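Local coordinates for capsule biosynthesis protein capD (Bacillus anthracis, PDB 3G9K), which catalyses, as a transpeptidase, cleavage of the poly-gamma-D-glutamate capsule and its amide linkage to meso-diaminopimelic acid of peptidoglycan, at the interface of chains A and B. Coordinates in Å, arbitrary orientation; residue numbers count along the deposited sequence, not the author numbering. Chains: chain A, Capsule biosynthesis protein capD; chain B, Capsule biosynthesis protein capD.

Contact 1: the interface of chains A and B. Residues chain A 86-89, 99-100; chain B 38, 52, 54-55.
In this two-chain gamma-glutamyltransferase-family enzyme, the loop of chain A around A:Thr87 and A:Thr88 runs against two chain B loop pieces, one carrying B:Gln38 and the other B:Pro52, B:Lys54 and B:Arg55. A:Thr88 carries the hydrogen bonds described here, through its backbone N and its hydroxyl. The hydroxyl lies beside its own backbone N (chi1 -55°), which brings both groups within range of one acceptor. The backbone N of A:Thr88 donates to the carbonyl O of B:Lys54 at 3.0 Å, and OG1 of A:Thr88 donates to the same B:Lys54 O at 3.2 Å, from above the carbonyl plane. One backbone oxygen is thus gripped twice by one residue.

That hydroxyl also works as an acceptor. B:Gln38 comes in at about a right angle to A:Thr88, its chain extended beyond CG, and the amide nitrogen NE2 reaches A:Thr88 OG1 at 2.7 Å. The bond is short but bent, 117° at the hydrogen, with OG1 well out of the amide plane. Polar groups therefore run in series from B:Gln38 through the threonine hydroxyl to B:Lys54. The amide end of B:Gln38 lies obliquely against A:Gly100, CD 3.9 Å from its CA; the lack of a side chain there probably gives the amide room.

One residue earlier in chain A, A:Thr87 lies alongside B:Arg55, both pointing the same way. The methyl CG2 of A:Thr87 lies 3.9 Å from the guanidinium carbon CZ of B:Arg55, and the carbonyl O of A:Glu86 is 3.7 Å from B:Arg55 CG. The approach of A:Thr88 O and B:Pro52 O at 2.7 Å is a clash of two acceptors, so the carbonyl orientation modelled here, perhaps that of B:Pro52, is doubtful.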
loop_
_atom_site.group_PDB
_atom_site.type_symbol
_atom_site.label_atom_id
_atom_site.label_comp_id
_atom_site.label_asym_id
_atom_site.label_seq_id
_atom_site.Cartn_x
_atom_site.Cartn_y
_atom_site.Cartn_z
ATOM N N GLU A 86 -11.068 7.194 0.441
ATOM C CA GLU A 86 -12.499 7.382 0.204
ATOM C C GLU A 86 -13.176 8.039 1.402
ATOM O O GLU A 86 -12.725 7.918 2.527
ATOM C CB GLU A 86 -13.210 6.070 -0.134
ATOM C CG GLU A 86 -12.558 5.263 -1.186
ATOM C CD GLU A 86 -11.604 4.206 -0.655
ATOM O OE1 GLU A 86 -10.894 4.409 0.380
ATOM O OE2 GLU A 86 -11.555 3.144 -1.321
ATOM N N THR A 87 -14.261 8.753 1.133
ATOM C CA THR A 87 -15.022 9.416 2.186
ATOM C C THR A 87 -16.443 8.829 2.269
ATOM O O THR A 87 -17.015 8.336 1.280
ATOM C CB THR A 87 -15.006 10.959 1.967
ATOM O OG1 THR A 87 -15.387 11.238 0.609
ATOM C CG2 THR A 87 -13.588 11.518 2.236
ATOM N N THR A 88 -16.994 8.813 3.477
ATOM C CA THR A 88 -18.268 8.184 3.693
ATOM C C THR A 88 -19.393 9.035 3.062
ATOM O O THR A 88 -19.389 10.267 3.205
ATOM C CB THR A 88 -18.553 7.930 5.230
ATOM O OG1 THR A 88 -17.487 7.168 5.811
ATOM C CG2 THR A 88 -19.787 7.127 5.431
ATOM N N PRO A 89 -20.330 8.378 2.364
ATOM C CA PRO A 89 -21.473 9.092 1.817
ATOM C C PRO A 89 -22.498 9.355 2.922
ATOM O O PRO A 89 -22.328 8.915 4.059
ATOM C CB PRO A 89 -22.021 8.124 0.794
ATOM C CG PRO A 89 -21.700 6.792 1.337
ATOM C CD PRO A 89 -20.458 6.941 2.137
ATOM N N ILE A 99 -19.894 1.457 0.603
ATOM C CA ILE A 99 -18.951 1.938 -0.441
ATOM C C ILE A 99 -18.676 3.406 -0.181
ATOM O O ILE A 99 -19.615 4.169 0.080
ATOM C CB ILE A 99 -19.522 1.727 -1.848
ATOM C CG1 ILE A 99 -19.774 0.248 -2.095
ATOM C CG2 ILE A 99 -18.600 2.340 -2.932
ATOM C CD1 ILE A 99 -20.512 -0.093 -3.371
ATOM N N GLY A 100 -17.401 3.798 -0.204
ATOM C CA GLY A 100 -16.979 5.176 0.107
ATOM C C GLY A 100 -16.860 5.934 -1.193
ATOM O O GLY A 100 -16.798 5.309 -2.254
ATOM N N GLN B 38 -15.821 0.168 2.292
ATOM C CA GLN B 38 -15.298 1.094 3.260
ATOM C C GLN B 38 -15.474 0.450 4.628
ATOM O O GLN B 38 -16.581 0.076 4.990
ATOM C CB GLN B 38 -16.030 2.440 3.188
ATOM C CG GLN B 38 -15.319 3.554 3.946
ATOM C CD GLN B 38 -16.024 4.882 3.835
ATOM O OE1 GLN B 38 -17.040 4.985 3.159
ATOM N NE2 GLN B 38 -15.493 5.902 4.500
ATOM N N PRO B 52 -20.732 11.221 7.421
ATOM C CA PRO B 52 -20.606 12.005 6.187
ATOM C C PRO B 52 -19.168 11.883 5.626
ATOM O O PRO B 52 -18.582 10.790 5.742
ATOM C CB PRO B 52 -20.984 13.429 6.626
ATOM C CG PRO B 52 -21.581 13.314 8.030
ATOM C CD PRO B 52 -21.603 11.870 8.421
ATOM N N LYS B 54 -16.271 11.532 6.173
ATOM C CA LYS B 54 -15.260 11.066 7.090
ATOM C C LYS B 54 -14.449 9.979 6.391
ATOM O O LYS B 54 -14.983 9.206 5.605
ATOM C CB LYS B 54 -15.948 10.494 8.330
ATOM C CG LYS B 54 -15.070 10.349 9.569
ATOM C CD LYS B 54 -15.939 10.226 10.840
ATOM C CE LYS B 54 -15.493 11.174 11.952
ATOM N NZ LYS B 54 -16.658 11.664 12.738
ATOM N N ARG B 55 -13.169 9.902 6.734
ATOM C CA ARG B 55 -12.327 8.778 6.332
ATOM C C ARG B 55 -12.196 7.822 7.491
ATOM O O ARG B 55 -11.996 8.246 8.620
ATOM C CB ARG B 55 -10.937 9.281 5.989
ATOM C CG ARG B 55 -10.881 10.193 4.815
ATOM C CD ARG B 55 -9.647 11.073 4.893
ATOM N NE ARG B 55 -9.260 11.567 3.574
ATOM C CZ ARG B 55 -9.907 12.507 2.904
ATOM N NH1 ARG B 55 -11.006 13.054 3.404
ATOM N NH2 ARG B 55 -9.459 12.883 1.712
#

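Contact 2: the interface of chains A and B. Residues chain A 48, 52, 70-71, 84; chain B 4, 14-16, 18.
A:Met71 and B:Ser16 pair as an antiparallel beta bridge where strand 68-74 of chain A lies next to strand 13-19 of chain B, joining the two chains in a shared sheet of the Ntn-hydrolase fold; helix 44-58 of chain A packs on it.

Among the hydrogen bonds, the phenol OH of A:Tyr84 donates to the side-chain carbonyl OD1 of B:Asn18 at 2.7 Å, in the carbonyl plane and on a lone pair, with the ring and amide planes turned 63° apart. The hydroxyl of B:Ser16, anti to its backbone N (chi1 173°), points at chain A. Its OG donates to A:Gly70 O at 3.1 Å from above the carbonyl plane, and has a weak bond to A:Tyr84 OH as well. On the helix, A:Ser52 OG is tied back to the carbonyl O of A:Ala48 one turn earlier at 2.8 Å. This fixes the hydroxyl where ND2 of B:Asn18 makes a weak bond to it, and where it sits beside the CE1-CZ rim of the B:Phe4 ring, off the ring plane. With OD1 and ND2 engaged by different chain A side chains, rotation of the B:Asn18 amide should be restrained.

The apolar part is built on A:Met71, a selenomethionine here, and the ring of B:Phe4. CG of A:Met71 meets the methyl CG1 of B:Val14 at 3.6 Å as the two side chains cross obliquely, and the selenium follows against the same methyl. The A:Ala48 methyl CB lies at the edge of the B:Phe4 ring, in its plane, 3.7 Å from CE2.

Water supplies one more link: water 1 is 2.8 Å from the backbone O of A:Ser52 and 2.9 Å from B:Asn18 ND2, with a nearly straight 160° at the amide hydrogen.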
loop_
_atom_site.group_PDB
_atom_site.type_symbol
_atom_site.label_atom_id
_atom_site.label_comp_id
_atom_site.label_asym_id
_atom_site.label_seq_id
_atom_site.Cartn_x
_atom_site.Cartn_y
_atom_site.Cartn_z
ATOM N N ALA A 48 4.934 8.003 -10.426
ATOM C CA ALA A 48 3.994 7.451 -9.438
ATOM C C ALA A 48 2.531 7.495 -9.952
ATOM O O ALA A 48 1.739 6.593 -9.703
ATOM C CB ALA A 48 4.108 8.242 -8.101
ATOM N N SER A 52 0.497 4.268 -10.559
ATOM C CA SER A 52 -0.795 4.072 -9.832
ATOM C C SER A 52 -1.912 3.679 -10.781
ATOM O O SER A 52 -2.635 2.705 -10.555
ATOM C CB SER A 52 -1.209 5.292 -9.055
ATOM O OG SER A 52 -0.297 5.517 -8.027
ATOM N N GLY A 70 -2.950 6.721 -0.304
ATOM C CA GLY A 70 -2.153 7.758 0.264
ATOM C C GLY A 70 -0.763 7.727 -0.314
ATOM O O GLY A 70 -0.279 6.690 -0.619
HETATM N N MSE A 71 -0.196 8.947 -0.439
HETATM C CA MSE A 71 1.114 9.077 -1.047
HETATM C C MSE A 71 2.004 9.999 -0.248
HETATM O O MSE A 71 1.673 11.180 -0.005
HETATM C CB MSE A 71 1.001 9.592 -2.485
HETATM C CG MSE A 71 2.354 9.697 -3.218
HETATM SE SE MSE A 71 2.271 10.247 -5.068
HETATM C CE MSE A 71 1.134 8.800 -5.748
ATOM N N TYR A 84 -5.878 10.594 -0.231
ATOM C CA TYR A 84 -7.001 10.434 -1.163
ATOM C C TYR A 84 -7.807 9.146 -0.851
ATOM O O TYR A 84 -8.306 8.440 -1.724
ATOM C CB TYR A 84 -6.522 10.515 -2.626
ATOM C CG TYR A 84 -5.276 9.664 -2.921
ATOM C CD1 TYR A 84 -5.380 8.408 -3.475
ATOM C CD2 TYR A 84 -4.013 10.134 -2.629
ATOM C CE1 TYR A 84 -4.263 7.649 -3.716
ATOM C CE2 TYR A 84 -2.904 9.383 -2.851
ATOM C CZ TYR A 84 -3.024 8.140 -3.425
ATOM O OH TYR A 84 -1.884 7.392 -3.632
ATOM N N PHE B 4 3.841 0.718 -3.652
ATOM C CA PHE B 4 5.031 0.941 -4.502
ATOM C C PHE B 4 5.965 2.063 -3.950
ATOM O O PHE B 4 5.597 2.868 -3.091
ATOM C CB PHE B 4 4.598 1.154 -5.972
ATOM C CG PHE B 4 3.867 2.444 -6.199
ATOM C CD1 PHE B 4 2.501 2.503 -6.037
ATOM C CD2 PHE B 4 4.572 3.634 -6.467
ATOM C CE1 PHE B 4 1.813 3.681 -6.233
ATOM C CE2 PHE B 4 3.919 4.808 -6.673
ATOM C CZ PHE B 4 2.521 4.849 -6.541
ATOM N N VAL B 14 9.057 8.639 -3.463
ATOM C CA VAL B 14 7.647 8.503 -3.253
ATOM C C VAL B 14 7.398 7.109 -2.667
ATOM O O VAL B 14 7.887 6.101 -3.215
ATOM C CB VAL B 14 6.872 8.583 -4.607
ATOM C CG1 VAL B 14 5.410 8.158 -4.413
ATOM C CG2 VAL B 14 6.986 9.999 -5.258
ATOM N N SER B 15 6.551 7.046 -1.658
ATOM C CA SER B 15 6.116 5.763 -1.090
ATOM C C SER B 15 4.608 5.849 -1.017
ATOM O O SER B 15 4.069 6.703 -0.276
ATOM C CB SER B 15 6.731 5.593 0.284
ATOM O OG SER B 15 6.514 4.321 0.820
ATOM N N SER B 16 3.922 4.988 -1.763
ATOM C CA SER B 16 2.461 5.112 -1.890
ATOM C C SER B 16 1.780 3.775 -1.689
ATOM O O SER B 16 2.252 2.739 -2.174
ATOM C CB SER B 16 2.097 5.736 -3.226
ATOM O OG SER B 16 0.691 5.713 -3.425
ATOM N N ASN B 18 -2.122 2.192 -2.234
ATOM C CA ASN B 18 -3.449 2.363 -2.768
ATOM C C ASN B 18 -4.277 1.120 -2.498
ATOM O O ASN B 18 -3.727 0.020 -2.399
ATOM C CB ASN B 18 -3.393 2.589 -4.266
ATOM C CG ASN B 18 -2.634 3.876 -4.649
ATOM O OD1 ASN B 18 -2.587 4.831 -3.877
ATOM N ND2 ASN B 18 -2.065 3.893 -5.855
HETATM O O HOH W 1 -2.708 1.964 -7.866
#

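Contact 1 and contact 2 have C-alpha centres about 19 Å apart and share no residue, yet chain A runs directly between them: A:Tyr84 of contact 2 stands two positions before A:Glu86 of contact 1, just past strand 79-83. Contact 2 joins strand to strand and helix to sheet, close to the chain B N-terminus, whose B:Thr1 is the nucleophile. Contact 1 joins loops only. Since both chains derive from one precursor, these are contacts within a single enzyme fold; together they probably keep the cleaved pieces associated, and contact 2 may help hold the strand that begins beside the nucleophile.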